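Local coordinates for protein kinectin 1 (Kinesin receptor) (Legionella pneumophila, PDB 4MU6) that is an effector of Legionella pneumophila of unsettled biochemical function, seen here through its long, largely helical N-terminal coiled-coil domain, at residues A[12-17]-A[260-265]; A[37-42]-A[291-296]; A[219-224]-A[231-236]; A[30-35]-A[284-289]; A[120-125]-A[160-165]. All coordinates share one frame; numbering follows the deposited sequence.

Contact 1 of 5, residues A[12-17]-A[260-265]; sequences ELVTEH and YPLFLE
Leu262 points from helix 227-273 at the neighbouring turn of helix 10-22, where it meets Val14 and Thr15; the CA atoms of Thr15 and Leu262 lie 6.9 Å apart. Followed outward, CB and CG of Leu262 have no atom of segment 12-17 within 4.2 Å, and the approach is made by one branch of the fork. With CG turned opposite the carbonyl carbon (chi1 -81°) and CD1 continuing the chain beyond CA (chi2 -174°), that methyl is carried farthest across the gap. CD1 reaches Thr15 OG1 at 3.7 Å, the two side chains running roughly perpendicular. The same methyl lies 4.0 Å from Val14 CG1 and equally far from Val14 CB, so it sits at the junction of two adjacent residues. Around it, Leu262 also touches Glu11 and Ile18 of helix 10-22, while Val14 packs on Ala255, Ile258 and Asn259. Just before Leu262 the helix is kinked, because the ring nitrogen of Pro261 cannot bond to the preceding turn. The Thr15 hydroxyl is engaged with Glu11 O of its own helix, and toward Leu262 it offers only a van der Waals contact. The contact with Leu262 therefore rests on shape and dispersion, without a directional bond.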
# COMPACT_ATOMS: atom_id res chain seq x y z
N GLU A 12 -10.02 -35.37 2.79
CA GLU A 12 -9.23 -35.91 1.69
C GLU A 12 -7.73 -35.67 1.89
O GLU A 12 -6.90 -36.49 1.49
CB GLU A 12 -9.71 -35.27 0.39
CG GLU A 12 -9.18 -35.91 -0.86
CD GLU A 12 -9.74 -35.23 -2.09
OE1 GLU A 12 -10.81 -34.59 -1.98
OE2 GLU A 12 -9.10 -35.30 -3.16
N LEU A 13 -7.37 -34.56 2.53
CA LEU A 13 -5.95 -34.28 2.78
C LEU A 13 -5.37 -35.25 3.80
O LEU A 13 -4.31 -35.85 3.59
CB LEU A 13 -5.74 -32.84 3.25
CG LEU A 13 -4.30 -32.45 3.58
CD1 LEU A 13 -3.42 -32.61 2.37
CD2 LEU A 13 -4.22 -31.02 4.09
N VAL A 14 -6.07 -35.41 4.92
CA VAL A 14 -5.62 -36.32 5.97
C VAL A 14 -5.51 -37.75 5.43
O VAL A 14 -4.54 -38.46 5.71
CB VAL A 14 -6.55 -36.26 7.20
CG1 VAL A 14 -6.07 -37.19 8.30
CG2 VAL A 14 -6.61 -34.81 7.72
N THR A 15 -6.48 -38.14 4.62
CA THR A 15 -6.51 -39.47 4.04
C THR A 15 -5.29 -39.71 3.17
O THR A 15 -4.65 -40.77 3.24
CB THR A 15 -7.78 -39.70 3.19
OG1 THR A 15 -8.93 -39.62 4.04
CG2 THR A 15 -7.74 -41.06 2.54
N GLU A 16 -4.97 -38.73 2.34
CA GLU A 16 -3.83 -38.82 1.45
C GLU A 16 -2.57 -39.02 2.28
O GLU A 16 -1.72 -39.85 1.95
CB GLU A 16 -3.70 -37.57 0.59
CG GLU A 16 -2.60 -37.65 -0.46
CD GLU A 16 -2.28 -36.29 -1.08
OE1 GLU A 16 -2.17 -36.21 -2.32
OE2 GLU A 16 -2.12 -35.30 -0.33
N HIS A 17 -2.46 -38.28 3.38
CA HIS A 17 -1.30 -38.41 4.25
C HIS A 17 -1.27 -39.71 5.06
O HIS A 17 -0.20 -40.23 5.38
CB HIS A 17 -1.17 -37.19 5.15
CG HIS A 17 -0.69 -35.97 4.43
ND1 HIS A 17 0.58 -35.46 4.58
CD2 HIS A 17 -1.31 -35.16 3.53
CE1 HIS A 17 0.72 -34.39 3.82
NE2 HIS A 17 -0.41 -34.19 3.17
N TYR A 260 -7.24 -39.71 13.98
CA TYR A 260 -7.28 -41.05 14.55
C TYR A 260 -8.35 -41.98 13.94
O TYR A 260 -8.03 -43.11 13.57
CB TYR A 260 -7.39 -41.01 16.08
CG TYR A 260 -7.43 -42.39 16.68
CD1 TYR A 260 -6.27 -43.12 16.86
CD2 TYR A 260 -8.65 -42.99 17.04
CE1 TYR A 260 -6.29 -44.40 17.39
CE2 TYR A 260 -8.69 -44.27 17.56
CZ TYR A 260 -7.50 -44.97 17.73
OH TYR A 260 -7.51 -46.24 18.25
N PRO A 261 -9.62 -41.52 13.85
CA PRO A 261 -10.60 -42.47 13.30
C PRO A 261 -10.29 -42.85 11.84
O PRO A 261 -10.53 -44.00 11.45
CB PRO A 261 -11.93 -41.71 13.38
CG PRO A 261 -11.70 -40.61 14.40
CD PRO A 261 -10.24 -40.27 14.32
N LEU A 262 -9.75 -41.92 11.07
CA LEU A 262 -9.42 -42.21 9.68
C LEU A 262 -8.28 -43.21 9.60
O LEU A 262 -8.29 -44.12 8.77
CB LEU A 262 -9.03 -40.92 8.93
CG LEU A 262 -10.15 -40.01 8.41
CD1 LEU A 262 -9.57 -38.87 7.56
CD2 LEU A 262 -11.16 -40.82 7.60
N PHE A 263 -7.31 -43.05 10.48
CA PHE A 263 -6.16 -43.93 10.50
C PHE A 263 -6.58 -45.37 10.81
O PHE A 263 -6.06 -46.33 10.23
CB PHE A 263 -5.15 -43.46 11.54
CG PHE A 263 -3.99 -44.40 11.73
CD1 PHE A 263 -2.92 -44.39 10.84
CD2 PHE A 263 -3.96 -45.28 12.80
CE1 PHE A 263 -1.84 -45.26 11.02
CE2 PHE A 263 -2.89 -46.14 12.98
CZ PHE A 263 -1.83 -46.13 12.09
N LEU A 264 -7.50 -45.51 11.76
CA LEU A 264 -8.00 -46.82 12.15
C LEU A 264 -8.66 -47.51 10.96
O LEU A 264 -8.40 -48.69 10.69
CB LEU A 264 -8.95 -46.68 13.34
CG LEU A 264 -8.76 -47.73 14.44
CD1 LEU A 264 -7.36 -47.64 15.06
CD2 LEU A 264 -9.84 -47.61 15.52
N GLU A 265 -9.49 -46.78 10.22
CA GLU A 265 -10.13 -47.28 9.00
C GLU A 265 -9.11 -47.74 7.96
O GLU A 265 -9.23 -48.82 7.37
CB GLU A 265 -11.01 -46.19 8.35
CG GLU A 265 -12.29 -45.87 9.10
CD GLU A 265 -13.36 -46.94 8.91
OE1 GLU A 265 -13.25 -47.73 7.95
OE2 GLU A 265 -14.31 -46.98 9.73

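Contact 2 of 5, residues A[37-42]-A[291-296]; sequences LSKAPI and KYIKQH
Lys39 lays its aliphatic chain along Ile293; the two chains lie side by side and run in opposite senses. This is the close-packed half: Ile293 CD1 is 3.9 Å from Lys39 CG, and the same methyl is 3.9 Å from Lys39 CD. A further touch, Lys39 CE to Ile293 CG2, measures 4.2 Å and follows from the bend at chi3 (61°). Ile293 is buried, being backed by Tyr260 of helix 227-273 and Ile36 of helix 29-38. The other half is loose. Lys39 NZ approaches His296 CD2 only to 4.3 Å, oblique to the ring, and this histidine is poorly ordered, so little weight can rest on it. The Lys39 amine also makes a cation-pi interaction with Phe299. Lys39 changes the path of the chain as well: its positive phi of 41° places it in the left-handed region, directly after helix 29-38. Such a residue is a common C-terminal helix stop, and here it packs against the last turn of helix 280-294 within a small helical bundle.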
# COMPACT_ATOMS: atom_id res chain seq x y z
N LEU A 37 -3.69 -47.98 20.42
CA LEU A 37 -3.96 -47.72 21.82
C LEU A 37 -4.05 -46.23 22.17
O LEU A 37 -4.77 -45.84 23.08
CB LEU A 37 -2.89 -48.38 22.68
CG LEU A 37 -3.05 -49.89 22.78
CD1 LEU A 37 -1.93 -50.47 23.62
CD2 LEU A 37 -4.40 -50.21 23.38
N SER A 38 -3.33 -45.40 21.43
CA SER A 38 -3.21 -43.99 21.78
C SER A 38 -4.52 -43.20 21.70
O SER A 38 -4.66 -42.20 22.39
CB SER A 38 -2.14 -43.30 20.93
OG SER A 38 -2.60 -43.02 19.61
N LYS A 39 -5.45 -43.64 20.85
CA LYS A 39 -6.65 -42.85 20.53
C LYS A 39 -6.35 -41.36 20.34
O LYS A 39 -7.07 -40.49 20.83
CB LYS A 39 -7.73 -43.05 21.60
CG LYS A 39 -8.08 -44.51 21.82
CD LYS A 39 -9.41 -44.66 22.52
CE LYS A 39 -10.51 -44.07 21.68
NZ LYS A 39 -11.72 -43.99 22.49
N ALA A 40 -5.27 -41.07 19.62
CA ALA A 40 -4.80 -39.70 19.43
C ALA A 40 -4.33 -39.54 17.99
O ALA A 40 -4.17 -40.54 17.28
CB ALA A 40 -3.66 -39.42 20.41
N PRO A 41 -4.15 -38.29 17.53
CA PRO A 41 -3.62 -38.17 16.16
C PRO A 41 -2.25 -38.86 16.04
O PRO A 41 -1.47 -38.81 16.99
CB PRO A 41 -3.51 -36.65 15.94
CG PRO A 41 -3.68 -36.03 17.30
CD PRO A 41 -4.52 -36.98 18.09
N ILE A 42 -2.00 -39.56 14.93
CA ILE A 42 -0.69 -40.15 14.71
C ILE A 42 0.28 -38.99 14.51
O ILE A 42 0.06 -38.15 13.64
CB ILE A 42 -0.64 -41.08 13.47
CG1 ILE A 42 -1.82 -42.07 13.47
CG2 ILE A 42 0.72 -41.77 13.36
CD1 ILE A 42 -2.08 -42.75 14.79
N LYS A 291 -10.50 -54.09 17.48
CA LYS A 291 -11.88 -54.38 17.82
C LYS A 291 -12.17 -53.94 19.26
O LYS A 291 -13.30 -53.59 19.59
CB LYS A 291 -12.22 -55.86 17.60
CG LYS A 291 -11.91 -56.77 18.76
CD LYS A 291 -12.15 -58.24 18.36
CE LYS A 291 -11.21 -58.64 17.23
NZ LYS A 291 -11.61 -59.96 16.64
N TYR A 292 -11.13 -53.93 20.09
CA TYR A 292 -11.29 -53.49 21.48
C TYR A 292 -11.65 -52.00 21.53
O TYR A 292 -12.56 -51.59 22.28
CB TYR A 292 -10.04 -53.82 22.28
CG TYR A 292 -9.88 -53.10 23.60
CD1 TYR A 292 -10.67 -53.41 24.70
CD2 TYR A 292 -8.90 -52.12 23.75
CE1 TYR A 292 -10.49 -52.75 25.92
CE2 TYR A 292 -8.72 -51.45 24.96
CZ TYR A 292 -9.52 -51.77 26.05
OH TYR A 292 -9.33 -51.10 27.25
N ILE A 293 -10.96 -51.19 20.73
CA ILE A 293 -11.28 -49.77 20.60
C ILE A 293 -12.69 -49.58 20.02
O ILE A 293 -13.49 -48.78 20.50
CB ILE A 293 -10.29 -49.05 19.67
CG1 ILE A 293 -8.85 -49.14 20.23
CG2 ILE A 293 -10.72 -47.60 19.43
CD1 ILE A 293 -8.64 -48.40 21.54
N LYS A 294 -12.99 -50.34 18.97
CA LYS A 294 -14.21 -50.17 18.20
C LYS A 294 -15.49 -50.50 19.00
O LYS A 294 -16.54 -49.89 18.79
CB LYS A 294 -14.14 -51.02 16.93
CG LYS A 294 -14.78 -50.38 15.70
CD LYS A 294 -14.69 -51.28 14.47
CE LYS A 294 -15.59 -50.76 13.35
NZ LYS A 294 -15.56 -51.60 12.14
N GLN A 295 -15.39 -51.47 19.89
CA GLN A 295 -16.53 -51.94 20.66
C GLN A 295 -16.55 -51.33 22.05
O GLN A 295 -17.38 -51.70 22.88
CB GLN A 295 -16.51 -53.47 20.76
CG GLN A 295 -16.50 -54.15 19.40
CD GLN A 295 -16.26 -55.65 19.50
OE1 GLN A 295 -15.32 -56.10 20.15
NE2 GLN A 295 -17.13 -56.42 18.87
N HIS A 296 -15.64 -50.39 22.29
CA HIS A 296 -15.49 -49.71 23.58
C HIS A 296 -16.82 -49.18 24.12
O HIS A 296 -17.63 -48.64 23.36
CB HIS A 296 -14.52 -48.54 23.41
CG HIS A 296 -13.50 -48.42 24.51
ND1 HIS A 296 -13.58 -49.14 25.68
CD2 HIS A 296 -12.38 -47.66 24.60
CE1 HIS A 296 -12.55 -48.83 26.45
NE2 HIS A 296 -11.80 -47.93 25.82

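Contact 3 of 5, residues A[219-224]-A[231-236]; sequences EDILST and SILLRS
Ile221 O is gripped twice by Thr224, by the backbone N at 2.9 Å and by OG1 at 2.8 Å; the hydroxyl lies in the carbonyl plane, with a C=O...OG1 angle of 151°. This double hold closes an i to i+3 turn from Ile221 to Thr224, and a second bond, Ser223 OG to the syn lone pair of Asp220 OD1 at 2.6 Å, ties the same turn to the residue before it. The turn thus fixed presents two apolar side chains to helix 227-273. Ile221 holds CG1 anti to the backbone N (chi1 175°), and CG1 comes to 3.8 Å from Leu233 CD2. Leu222 CD2 reaches that same Leu233 methyl, also at 3.8 Å. The other branch, Leu222 CD1, lies 4.1 Å from both CD1 and CD2 of Leu234, the two side chains crossing at about a right angle. Near the chain's centre, this turn joins helix 158-217 to helix 227-273; Thr224 rests on Ala210 and Arg211 of the former, while Ile221 packs on Glu69 and Tyr73, and Leu233 on Ser72, of helix 43-105.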
# COMPACT_ATOMS: atom_id res chain seq x y z
N GLU A 219 10.48 -6.40 -3.55
CA GLU A 219 10.53 -5.86 -2.18
C GLU A 219 10.30 -4.35 -2.13
O GLU A 219 10.34 -3.67 -3.16
CB GLU A 219 11.88 -6.18 -1.53
CG GLU A 219 12.36 -7.62 -1.72
CD GLU A 219 11.50 -8.65 -0.97
OE1 GLU A 219 10.75 -8.27 -0.04
OE2 GLU A 219 11.59 -9.85 -1.33
N ASP A 220 10.08 -3.83 -0.92
CA ASP A 220 10.02 -2.39 -0.67
C ASP A 220 8.86 -1.73 -1.42
O ASP A 220 9.02 -0.66 -2.00
CB ASP A 220 11.36 -1.70 -1.00
CG ASP A 220 11.39 -0.20 -0.62
OD1 ASP A 220 10.98 0.15 0.52
OD2 ASP A 220 11.80 0.62 -1.46
N ILE A 221 7.69 -2.38 -1.42
CA ILE A 221 6.51 -1.73 -1.96
C ILE A 221 6.26 -0.41 -1.22
O ILE A 221 5.86 0.58 -1.84
CB ILE A 221 5.23 -2.61 -1.85
CG1 ILE A 221 3.99 -1.84 -2.31
CG2 ILE A 221 5.01 -3.09 -0.42
CD1 ILE A 221 3.97 -1.42 -3.80
N LEU A 222 6.52 -0.38 0.09
CA LEU A 222 6.07 0.76 0.90
C LEU A 222 6.73 2.08 0.51
O LEU A 222 6.09 3.12 0.61
CB LEU A 222 6.22 0.48 2.40
CG LEU A 222 5.31 -0.65 2.90
CD1 LEU A 222 5.63 -1.04 4.34
CD2 LEU A 222 3.85 -0.23 2.77
N SER A 223 7.98 2.03 0.03
CA SER A 223 8.67 3.28 -0.34
C SER A 223 8.15 3.84 -1.66
O SER A 223 8.50 4.95 -2.05
CB SER A 223 10.20 3.11 -0.37
OG SER A 223 10.72 2.67 0.87
N THR A 224 7.30 3.09 -2.36
CA THR A 224 6.65 3.65 -3.53
C THR A 224 5.34 4.37 -3.17
O THR A 224 4.66 4.89 -4.05
CB THR A 224 6.34 2.59 -4.60
OG1 THR A 224 5.18 1.84 -4.22
CG2 THR A 224 7.54 1.63 -4.76
N SER A 231 -0.46 3.21 4.80
CA SER A 231 -1.40 2.89 5.87
C SER A 231 -2.56 2.05 5.35
O SER A 231 -2.94 1.03 5.94
CB SER A 231 -1.95 4.18 6.47
OG SER A 231 -1.77 4.18 7.87
N ILE A 232 -3.14 2.51 4.24
CA ILE A 232 -4.24 1.80 3.62
C ILE A 232 -3.77 0.41 3.19
O ILE A 232 -4.46 -0.58 3.45
CB ILE A 232 -4.83 2.62 2.46
CG1 ILE A 232 -5.46 3.91 3.03
CG2 ILE A 232 -5.84 1.80 1.69
CD1 ILE A 232 -5.84 4.97 2.01
N LEU A 233 -2.58 0.33 2.60
CA LEU A 233 -2.03 -0.95 2.17
C LEU A 233 -1.82 -1.89 3.34
O LEU A 233 -2.21 -3.07 3.29
CB LEU A 233 -0.71 -0.77 1.41
CG LEU A 233 0.01 -2.10 1.16
CD1 LEU A 233 -0.85 -3.10 0.34
CD2 LEU A 233 1.33 -1.85 0.45
N LEU A 234 -1.22 -1.38 4.41
CA LEU A 234 -0.87 -2.24 5.52
C LEU A 234 -2.10 -2.75 6.26
O LEU A 234 -2.09 -3.87 6.77
CB LEU A 234 0.12 -1.56 6.47
CG LEU A 234 1.54 -1.40 5.91
CD1 LEU A 234 2.40 -0.49 6.81
CD2 LEU A 234 2.20 -2.76 5.73
N ARG A 235 -3.17 -1.96 6.31
CA ARG A 235 -4.36 -2.44 7.00
C ARG A 235 -5.01 -3.58 6.22
O ARG A 235 -5.45 -4.57 6.81
CB ARG A 235 -5.38 -1.33 7.27
CG ARG A 235 -6.61 -1.87 7.98
CD ARG A 235 -7.75 -0.88 7.96
NE ARG A 235 -9.01 -1.49 8.39
CZ ARG A 235 -9.29 -1.82 9.65
NH1 ARG A 235 -8.40 -1.63 10.61
NH2 ARG A 235 -10.47 -2.36 9.94
N SER A 236 -5.06 -3.44 4.91
CA SER A 236 -5.65 -4.45 4.06
C SER A 236 -4.85 -5.75 4.14
O SER A 236 -5.43 -6.83 4.13
CB SER A 236 -5.76 -3.96 2.61
OG SER A 236 -4.47 -3.67 2.09

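Contact 4 of 5, residues A[30-35]-A[284-289]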
# COMPACT_ATOMS: atom_id res chain seq x y z
N SER A 30 4.62 -53.66 17.46
CA SER A 30 4.58 -52.83 18.67
C SER A 30 4.37 -51.35 18.34
O SER A 30 3.70 -50.63 19.09
CB SER A 30 5.81 -53.04 19.57
OG SER A 30 7.01 -52.91 18.84
N GLY A 31 4.92 -50.91 17.22
CA GLY A 31 4.65 -49.57 16.73
C GLY A 31 3.16 -49.35 16.50
O GLY A 31 2.55 -48.42 17.04
N LEU A 32 2.56 -50.23 15.70
CA LEU A 32 1.17 -50.06 15.34
C LEU A 32 0.25 -50.23 16.55
O LEU A 32 -0.71 -49.47 16.71
CB LEU A 32 0.80 -51.01 14.20
CG LEU A 32 1.40 -50.54 12.87
CD1 LEU A 32 1.28 -51.60 11.79
CD2 LEU A 32 0.74 -49.24 12.42
N LYS A 33 0.59 -51.18 17.42
CA LYS A 33 -0.16 -51.41 18.65
C LYS A 33 -0.28 -50.15 19.51
O LYS A 33 -1.36 -49.82 20.00
CB LYS A 33 0.49 -52.53 19.46
CG LYS A 33 -0.36 -53.07 20.59
CD LYS A 33 0.51 -53.59 21.71
CE LYS A 33 1.38 -52.47 22.24
NZ LYS A 33 2.40 -52.92 23.22
N ASP A 34 0.82 -49.43 19.69
CA ASP A 34 0.77 -48.21 20.51
C ASP A 34 -0.04 -47.11 19.82
O ASP A 34 -0.79 -46.38 20.47
CB ASP A 34 2.18 -47.72 20.86
CG ASP A 34 2.78 -48.47 22.04
OD1 ASP A 34 2.01 -48.93 22.91
OD2 ASP A 34 4.02 -48.63 22.10
N LEU A 35 0.10 -47.02 18.50
CA LEU A 35 -0.66 -46.01 17.79
C LEU A 35 -2.16 -46.27 17.93
O LEU A 35 -2.92 -45.34 18.16
CB LEU A 35 -0.22 -45.91 16.32
CG LEU A 35 1.18 -45.33 16.08
CD1 LEU A 35 1.56 -45.47 14.63
CD2 LEU A 35 1.28 -43.86 16.50
N ASP A 284 -3.47 -60.66 13.48
CA ASP A 284 -4.62 -61.00 14.30
C ASP A 284 -4.56 -60.29 15.64
O ASP A 284 -5.60 -59.87 16.17
CB ASP A 284 -4.73 -62.51 14.48
CG ASP A 284 -5.27 -63.21 13.25
OD1 ASP A 284 -5.78 -62.51 12.34
OD2 ASP A 284 -5.19 -64.46 13.19
N ALA A 285 -3.35 -60.16 16.19
CA ALA A 285 -3.15 -59.48 17.46
C ALA A 285 -3.48 -57.99 17.35
O ALA A 285 -3.94 -57.38 18.31
CB ALA A 285 -1.74 -59.67 17.96
N LEU A 286 -3.27 -57.41 16.18
CA LEU A 286 -3.57 -55.99 16.00
C LEU A 286 -5.08 -55.79 15.86
O LEU A 286 -5.65 -54.82 16.36
CB LEU A 286 -2.84 -55.40 14.80
CG LEU A 286 -1.33 -55.15 14.92
CD1 LEU A 286 -0.79 -54.84 13.55
CD2 LEU A 286 -1.02 -54.01 15.91
N LYS A 287 -5.71 -56.73 15.16
CA LYS A 287 -7.15 -56.75 14.99
C LYS A 287 -7.85 -56.88 16.33
O LYS A 287 -8.89 -56.26 16.57
CB LYS A 287 -7.55 -57.89 14.05
CG LYS A 287 -7.29 -57.58 12.57
CD LYS A 287 -7.26 -58.88 11.74
CE LYS A 287 -7.99 -58.73 10.40
NZ LYS A 287 -7.54 -57.56 9.60
N SER A 288 -7.27 -57.66 17.23
CA SER A 288 -7.78 -57.75 18.59
C SER A 288 -7.79 -56.38 19.28
O SER A 288 -8.77 -56.01 19.92
CB SER A 288 -6.97 -58.76 19.40
OG SER A 288 -7.32 -58.72 20.77
N VAL A 289 -6.71 -55.61 19.15
CA VAL A 289 -6.66 -54.29 19.77
C VAL A 289 -7.64 -53.34 19.09
O VAL A 289 -8.34 -52.55 19.75
CB VAL A 289 -5.23 -53.68 19.75
CG1 VAL A 289 -5.24 -52.36 20.49
CG2 VAL A 289 -4.26 -54.61 20.41
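Lys33 and Leu286 bring their CA atoms within 6.3 Å on two helical segments that run parallel, their axes inclined by only 8° and 10.0 Å apart at closest. This is a parallel helix pair within the small helical bundle at one end of the rod-shaped molecule. Leu286 does most of the reaching. Its CG stands opposite the carbonyl carbon (chi1 -74°), and the isobutyl end then swings to the other helix, where CD2 rests against the backbone: it is 3.6 Å from Lys33 N and 3.9 Å from Leu32 CB. The other methyl, CD1, approaches Leu32 CB as well, less closely. Both leucines are buried, since Leu32 also packs on Phe263 and Leu267 of helix 227-273, and Leu286 on Phe29, Leu271 and Leu278. Of the Lys33 side chain, CB and CG take part; the chain then bends at chi3 (59°) and leads the amine away. One turn along from Leu286, the pair is completed where Val289 CG2 meets Lys33 CG at 4.2 Å.

Contact 5 of 5, residues A[120-125]-A[160-165]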
# COMPACT_ATOMS: atom_id res chain seq x y z
N ARG A 120 5.97 68.48 -11.56
CA ARG A 120 6.83 69.61 -11.24
C ARG A 120 6.56 70.81 -12.14
O ARG A 120 6.53 71.95 -11.69
CB ARG A 120 8.30 69.21 -11.34
CG ARG A 120 9.04 69.22 -10.00
CD ARG A 120 10.50 68.82 -10.15
NE ARG A 120 10.68 67.39 -10.40
CZ ARG A 120 11.11 66.87 -11.55
NH1 ARG A 120 11.41 67.66 -12.57
NH2 ARG A 120 11.24 65.56 -11.67
N LEU A 121 6.38 70.55 -13.43
CA LEU A 121 5.99 71.58 -14.37
C LEU A 121 4.62 72.18 -14.01
O LEU A 121 4.43 73.39 -14.11
CB LEU A 121 5.97 70.99 -15.79
CG LEU A 121 5.60 71.91 -16.95
CD1 LEU A 121 6.63 73.00 -17.14
CD2 LEU A 121 5.43 71.07 -18.21
N LEU A 122 3.68 71.35 -13.58
CA LEU A 122 2.37 71.87 -13.16
C LEU A 122 2.49 72.82 -11.97
O LEU A 122 1.78 73.83 -11.91
CB LEU A 122 1.40 70.74 -12.83
CG LEU A 122 0.90 69.87 -13.99
CD1 LEU A 122 0.11 68.73 -13.42
CD2 LEU A 122 0.06 70.68 -14.98
N HIS A 123 3.36 72.49 -11.01
CA HIS A 123 3.54 73.32 -9.83
C HIS A 123 4.17 74.64 -10.23
O HIS A 123 3.86 75.69 -9.66
CB HIS A 123 4.44 72.65 -8.80
CG HIS A 123 3.73 71.66 -7.94
ND1 HIS A 123 4.31 70.46 -7.56
CD2 HIS A 123 2.50 71.68 -7.37
CE1 HIS A 123 3.46 69.79 -6.79
NE2 HIS A 123 2.35 70.51 -6.67
N TYR A 124 5.07 74.57 -11.20
CA TYR A 124 5.73 75.75 -11.76
C TYR A 124 4.69 76.63 -12.44
O TYR A 124 4.61 77.83 -12.18
CB TYR A 124 6.85 75.31 -12.72
CG TYR A 124 7.62 76.43 -13.41
CD1 TYR A 124 8.60 77.15 -12.74
CD2 TYR A 124 7.38 76.74 -14.75
CE1 TYR A 124 9.32 78.17 -13.38
CE2 TYR A 124 8.08 77.76 -15.40
CZ TYR A 124 9.05 78.47 -14.71
OH TYR A 124 9.75 79.47 -15.35
N LYS A 125 3.86 76.03 -13.29
CA LYS A 125 2.77 76.77 -13.94
C LYS A 125 1.77 77.40 -12.95
O LYS A 125 1.26 78.48 -13.19
CB LYS A 125 2.00 75.89 -14.93
CG LYS A 125 2.81 75.46 -16.14
CD LYS A 125 1.91 74.77 -17.17
CE LYS A 125 2.70 74.37 -18.41
NZ LYS A 125 1.80 73.89 -19.50
N GLU A 160 -8.11 76.56 -11.28
CA GLU A 160 -8.81 75.33 -10.92
C GLU A 160 -8.42 74.12 -11.77
O GLU A 160 -8.33 73.01 -11.25
CB GLU A 160 -10.34 75.53 -10.93
CG GLU A 160 -10.83 76.52 -9.87
CD GLU A 160 -12.33 76.45 -9.62
OE1 GLU A 160 -12.88 77.42 -9.05
OE2 GLU A 160 -12.96 75.42 -9.97
N ARG A 161 -8.16 74.33 -13.06
CA ARG A 161 -7.84 73.20 -13.92
C ARG A 161 -6.37 72.75 -13.78
O ARG A 161 -6.05 71.59 -14.04
CB ARG A 161 -8.24 73.43 -15.37
CG ARG A 161 -7.39 74.42 -16.12
CD ARG A 161 -7.84 74.54 -17.57
NE ARG A 161 -7.05 75.52 -18.31
CZ ARG A 161 -7.40 76.79 -18.47
NH1 ARG A 161 -8.53 77.25 -17.96
NH2 ARG A 161 -6.61 77.61 -19.16
N LEU A 162 -5.49 73.66 -13.37
CA LEU A 162 -4.15 73.27 -12.95
C LEU A 162 -4.23 72.42 -11.68
O LEU A 162 -3.49 71.45 -11.53
CB LEU A 162 -3.26 74.48 -12.69
CG LEU A 162 -2.57 75.09 -13.91
CD1 LEU A 162 -1.76 76.31 -13.50
CD2 LEU A 162 -1.68 74.04 -14.57
N GLN A 163 -5.13 72.81 -10.78
CA GLN A 163 -5.30 72.09 -9.52
C GLN A 163 -5.77 70.66 -9.77
O GLN A 163 -5.34 69.72 -9.09
CB GLN A 163 -6.31 72.81 -8.61
CG GLN A 163 -5.78 74.08 -7.95
CD GLN A 163 -6.85 74.84 -7.17
OE1 GLN A 163 -7.99 74.99 -7.63
NE2 GLN A 163 -6.50 75.32 -5.97
N ARG A 164 -6.67 70.50 -10.74
CA ARG A 164 -7.22 69.20 -11.07
C ARG A 164 -6.16 68.33 -11.73
O ARG A 164 -6.09 67.13 -11.46
CB ARG A 164 -8.46 69.33 -11.96
CG ARG A 164 -9.74 69.67 -11.19
CD ARG A 164 -10.99 69.59 -12.08
NE ARG A 164 -10.96 70.58 -13.15
CZ ARG A 164 -11.56 71.77 -13.10
NH1 ARG A 164 -12.27 72.12 -12.03
NH2 ARG A 164 -11.47 72.60 -14.13
N SER A 165 -5.34 68.95 -12.58
CA SER A 165 -4.23 68.24 -13.21
C SER A 165 -3.24 67.77 -12.17
O SER A 165 -2.80 66.61 -12.21
CB SER A 165 -3.53 69.14 -14.23
OG SER A 165 -4.34 69.30 -15.37
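Leu122 and Leu162 form the middle of this contact, their CD2 methyls 3.8 Å apart as the side chains cross at a slant. Each leucine then uses its other branch on a residue one turn further along the opposite helix. Leu122 CD1 lies 3.7 Å from Ser165 C and 3.8 Å from Ser165 CB, resting on backbone and side chain together. Leu162 CD1 touches Lys125 O at 3.7 Å, while Lys125 CB stands 4.0 Å from that same methyl. The exchange is nearly symmetric, and it follows from a shared conformation: both leucines hold CG opposite the carbonyl carbon (chi1 -69° in Leu122, -85° in Leu162) and CD1 extended from there.

Beyond this first shell, Lys125 stays beside Leu162 only at its base, and its extended chain carries the amine away. The i to i+4 backbone bonds from Lys125 N to Leu121 O and from Ser165 N to Arg161 O hold the two touching turns. The backbones set the frame, with axes 9.9 Å apart and running antiparallel at 160°, as in an antiparallel coiled-coil hairpin. Helix 108-127 and helix 158-217 are the two arms, joined through a connection partly absent from the model, and Leu122 continues onto Ile166 and Arg169 of the longer helix; the centre of this surface contact lies about 74 Å from the chain's centre.

In the fold
From the N terminus, helix 10-22 opens contact 1, then helix 29-38 opens contacts 4 and 2. Contact 5 is the first to close, completing a hairpin of 34 intervening residues, and contact 3 follows in series, closing a short connection into helix 227-273. Both lie within the long excursions spanned by the other three, which close late and in the same order: 260-265, 284-289, 291-296. Contacts 1, 4 and 2 cross one another and touch, with centres 10 to 17 Å apart; Tyr260 and Phe263 pack against residues of 30-35 and 37-42. They tie the two ends of the modelled chain into one head, with contact 3 near mid-rod and contact 5's centre about 115 to 130 Å from theirs.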